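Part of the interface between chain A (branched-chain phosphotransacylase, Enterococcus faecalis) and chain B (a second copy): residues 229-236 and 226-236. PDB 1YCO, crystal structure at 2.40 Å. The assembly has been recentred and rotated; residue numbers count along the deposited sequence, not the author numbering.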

# COMPACT_ATOMS: atom_id res chain seq x y z
N LYS A 229 0.71 6.57 -2.69
CA LYS A 229 -0.48 7.06 -3.38
C LYS A 229 -1.73 7.04 -2.53
O LYS A 229 -2.56 7.94 -2.59
CB LYS A 229 -0.73 6.25 -4.66
CG LYS A 229 0.41 6.34 -5.68
CD LYS A 229 -0.01 5.77 -7.04
CE LYS A 229 1.19 5.47 -7.95
NZ LYS A 229 2.10 6.63 -8.17
N SER A 230 -1.86 5.99 -1.73
CA SER A 230 -2.99 5.84 -0.86
C SER A 230 -3.03 6.99 0.16
O SER A 230 -4.10 7.51 0.49
CB SER A 230 -2.93 4.49 -0.15
OG SER A 230 -3.89 4.42 0.87
N LEU A 231 -1.85 7.38 0.65
CA LEU A 231 -1.75 8.46 1.63
C LEU A 231 -2.24 9.79 1.07
O LEU A 231 -2.99 10.50 1.72
CB LEU A 231 -0.30 8.62 2.11
CG LEU A 231 0.21 7.47 2.98
CD1 LEU A 231 1.70 7.63 3.26
CD2 LEU A 231 -0.60 7.43 4.27
N THR A 232 -1.81 10.12 -0.15
CA THR A 232 -2.22 11.35 -0.78
C THR A 232 -3.64 11.29 -1.36
O THR A 232 -4.38 12.26 -1.27
CB THR A 232 -1.25 11.77 -1.93
OG1 THR A 232 -1.11 10.69 -2.85
CG2 THR A 232 0.12 12.12 -1.36
N LEU A 233 -4.01 10.16 -1.95
CA LEU A 233 -5.34 10.01 -2.54
C LEU A 233 -6.47 9.94 -1.52
O LEU A 233 -7.56 10.43 -1.80
CB LEU A 233 -5.41 8.76 -3.43
CG LEU A 233 -4.64 8.68 -4.75
CD1 LEU A 233 -4.76 7.27 -5.29
CD2 LEU A 233 -5.18 9.69 -5.77
N PHE A 234 -6.23 9.32 -0.36
CA PHE A 234 -7.28 9.18 0.64
C PHE A 234 -6.90 9.61 2.06
O PHE A 234 -7.78 9.80 2.90
CB PHE A 234 -7.78 7.74 0.69
CG PHE A 234 -7.96 7.11 -0.66
CD1 PHE A 234 -7.02 6.18 -1.14
CD2 PHE A 234 -9.08 7.40 -1.45
CE1 PHE A 234 -7.19 5.55 -2.37
CE2 PHE A 234 -9.26 6.78 -2.69
CZ PHE A 234 -8.32 5.84 -3.15
N GLY A 235 -5.61 9.77 2.31
CA GLY A 235 -5.17 10.16 3.64
C GLY A 235 -4.99 11.65 3.89
O GLY A 235 -4.80 12.04 5.03
N HIS A 236 -5.06 12.47 2.84
CA HIS A 236 -4.88 13.93 2.95
C HIS A 236 -3.47 14.25 3.43
O HIS A 236 -3.24 15.28 4.05
CB HIS A 236 -5.88 14.55 3.94
CG HIS A 236 -7.30 14.43 3.51
ND1 HIS A 236 -7.83 15.17 2.47
CD2 HIS A 236 -8.28 13.59 3.92
CE1 HIS A 236 -9.07 14.78 2.25
NE2 HIS A 236 -9.37 13.83 3.11
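Chain B 226-236: CLYKSLTLFGH

The two backbones come closest at a pair of glycines: the CA atoms of Gly235(A) and Gly235(B) lie 4.7 Å apart. Here each chain offers a CA-H to the carbonyl oxygen of the other. Gly235(B) CA is 3.5 Å from Phe234(A) O, with an angle of 162° at the hydrogen, and Gly235(A) CA is 3.5 Å from Phe234(B) O, with 157°. Angles this open, repeated in both directions, are the evidence for a reciprocal CA-H...O pair. The two carbonyl oxygens, Phe234(A) O and Phe234(B) O, approach to 3.6 Å, a distance that cannot be a hydrogen bond because neither atom carries a proton.

Two waters complete this backbone pairing. Water 2 donates to Phe234(A) O at 2.8 Å and to Gly235(B) O at 2.7 Å; water 3 makes the matching bridge, donating to Gly235(A) O at 2.7 Å and to Phe234(B) O at 2.8 Å. Each phenylalanine carbonyl therefore meets both a water and the opposing glycine CA. An ideal CB on Gly235(A) would lie a tight 3.5 Å from Phe234(B) CB, and it would clash with Leu231(A) O at 2.6 Å; on Gly235(B) the corresponding clash, also 2.6 Å, is with Leu231(B) O.

Chain B approaches this point as a helix, residues 226-233, that begins earlier in the chain; Phe234(B) and Gly235(B) follow it, and His236(B) departs from helical geometry with phi 58° and psi 43°. His236(A) does the same at 63° and 27°. The helix axes run in broadly the same direction, 30° apart with a signed crossing angle of -30°, and come no closer than 9.7 Å. The backbones are nearer at the glycines than farther back, where the CA atoms of Ser230(A) and Leu227(B) are 6.9 Å apart.

Between the helices, Ser230(A) and Ser230(B) both direct CA-to-CB toward the other chain, and their OG atoms form a 2.7 Å hydrogen bond in which either could be the donor. Their rotamers differ: chi1 is t (170°) in Ser230(A) and p (69°) in Ser230(B). Water 1 adds a bridge, donating to Ser230(A) O and Ser230(B) O at 3.0 Å each. Farther back, Ser230(A) CB packs 3.7 Å from Leu227(B) CD1.

The apolar contacts repeat the two-way pattern. Phe234(A) CD1 lies 3.6 Å from Leu231(B) CD2, and Leu231(A) CD2 lies 3.7 Å from Phe234(B) CD1; each methyl meets its ring obliquely. Both phenylalanines point CA-to-CB toward the opposing stretch with chi1 in the m well (-42° and -37°). Both leucines start sideways, but their m,t rotamers accompany side-chain ends that come nearer the other chain. In all, the two stretches bury 331 Å² between them, summed over both sides, with Phe234(B), Ser230(A) and Phe234(A) each covered over more than 50 Å².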

# COMPACT_ATOMS: atom_id res chain seq x y z
N CYS B 226 -1.05 -3.68 3.21
CA CYS B 226 -0.67 -2.30 3.38
C CYS B 226 -1.80 -1.35 2.96
O CYS B 226 -2.21 -0.47 3.72
CB CYS B 226 0.58 -2.01 2.55
SG CYS B 226 1.47 -0.53 3.07
N LEU B 227 -2.29 -1.56 1.75
CA LEU B 227 -3.36 -0.75 1.23
C LEU B 227 -4.59 -0.86 2.14
O LEU B 227 -5.24 0.13 2.46
CB LEU B 227 -3.70 -1.20 -0.18
CG LEU B 227 -4.76 -0.36 -0.87
CD1 LEU B 227 -4.37 1.12 -0.86
CD2 LEU B 227 -4.91 -0.87 -2.29
N TYR B 228 -4.88 -2.09 2.55
CA TYR B 228 -5.99 -2.38 3.44
C TYR B 228 -5.91 -1.53 4.73
O TYR B 228 -6.86 -0.85 5.11
CB TYR B 228 -5.99 -3.87 3.80
CG TYR B 228 -7.10 -4.27 4.73
CD1 TYR B 228 -8.33 -4.67 4.23
CD2 TYR B 228 -6.92 -4.23 6.11
CE1 TYR B 228 -9.37 -5.03 5.08
CE2 TYR B 228 -7.95 -4.57 6.98
CZ TYR B 228 -9.18 -4.97 6.45
OH TYR B 228 -10.22 -5.30 7.30
N LYS B 229 -4.75 -1.57 5.39
CA LYS B 229 -4.57 -0.85 6.63
C LYS B 229 -4.47 0.66 6.50
O LYS B 229 -4.92 1.38 7.39
CB LYS B 229 -3.35 -1.38 7.38
CG LYS B 229 -3.60 -2.78 7.94
CD LYS B 229 -2.52 -3.22 8.92
CE LYS B 229 -2.93 -4.52 9.62
NZ LYS B 229 -4.32 -4.44 10.23
N SER B 230 -3.91 1.15 5.39
CA SER B 230 -3.80 2.58 5.20
C SER B 230 -5.18 3.18 4.95
O SER B 230 -5.46 4.30 5.37
CB SER B 230 -2.87 2.92 4.03
OG SER B 230 -3.45 2.53 2.80
N LEU B 231 -6.05 2.44 4.27
CA LEU B 231 -7.38 2.94 4.01
C LEU B 231 -8.14 3.06 5.32
O LEU B 231 -8.95 3.96 5.50
CB LEU B 231 -8.13 2.00 3.07
CG LEU B 231 -7.57 1.97 1.64
CD1 LEU B 231 -8.28 0.89 0.84
CD2 LEU B 231 -7.72 3.34 0.99
N THR B 232 -7.85 2.15 6.23
CA THR B 232 -8.49 2.13 7.53
C THR B 232 -7.93 3.17 8.51
O THR B 232 -8.68 3.95 9.09
CB THR B 232 -8.38 0.72 8.13
OG1 THR B 232 -9.37 -0.11 7.51
CG2 THR B 232 -8.59 0.75 9.62
N LEU B 233 -6.61 3.18 8.67
CA LEU B 233 -5.94 4.11 9.58
C LEU B 233 -6.03 5.59 9.21
O LEU B 233 -6.38 6.41 10.05
CB LEU B 233 -4.47 3.74 9.70
CG LEU B 233 -4.15 2.38 10.28
CD1 LEU B 233 -2.67 2.07 10.02
CD2 LEU B 233 -4.45 2.38 11.77
N PHE B 234 -5.71 5.91 7.96
CA PHE B 234 -5.70 7.30 7.49
C PHE B 234 -6.77 7.69 6.48
O PHE B 234 -7.01 8.87 6.26
CB PHE B 234 -4.33 7.62 6.87
CG PHE B 234 -3.18 6.99 7.59
CD1 PHE B 234 -2.55 5.86 7.06
CD2 PHE B 234 -2.72 7.51 8.79
CE1 PHE B 234 -1.49 5.27 7.72
CE2 PHE B 234 -1.66 6.92 9.46
CZ PHE B 234 -1.04 5.80 8.92
N GLY B 235 -7.41 6.69 5.87
CA GLY B 235 -8.45 6.96 4.89
C GLY B 235 -9.84 7.00 5.50
O GLY B 235 -10.79 7.46 4.87
N HIS B 236 -9.96 6.49 6.73
CA HIS B 236 -11.23 6.48 7.46
C HIS B 236 -12.32 5.74 6.71
O HIS B 236 -13.48 6.18 6.67
CB HIS B 236 -11.65 7.92 7.75
CG HIS B 236 -10.61 8.70 8.51
ND1 HIS B 236 -10.67 10.06 8.67
CD2 HIS B 236 -9.48 8.29 9.15
CE1 HIS B 236 -9.63 10.47 9.37
NE2 HIS B 236 -8.89 9.42 9.68
O HOH W 1 -5.18 6.23 3.03
O HOH W 2 -10.45 9.05 2.72
O HOH W 3 -5.47 10.91 7.36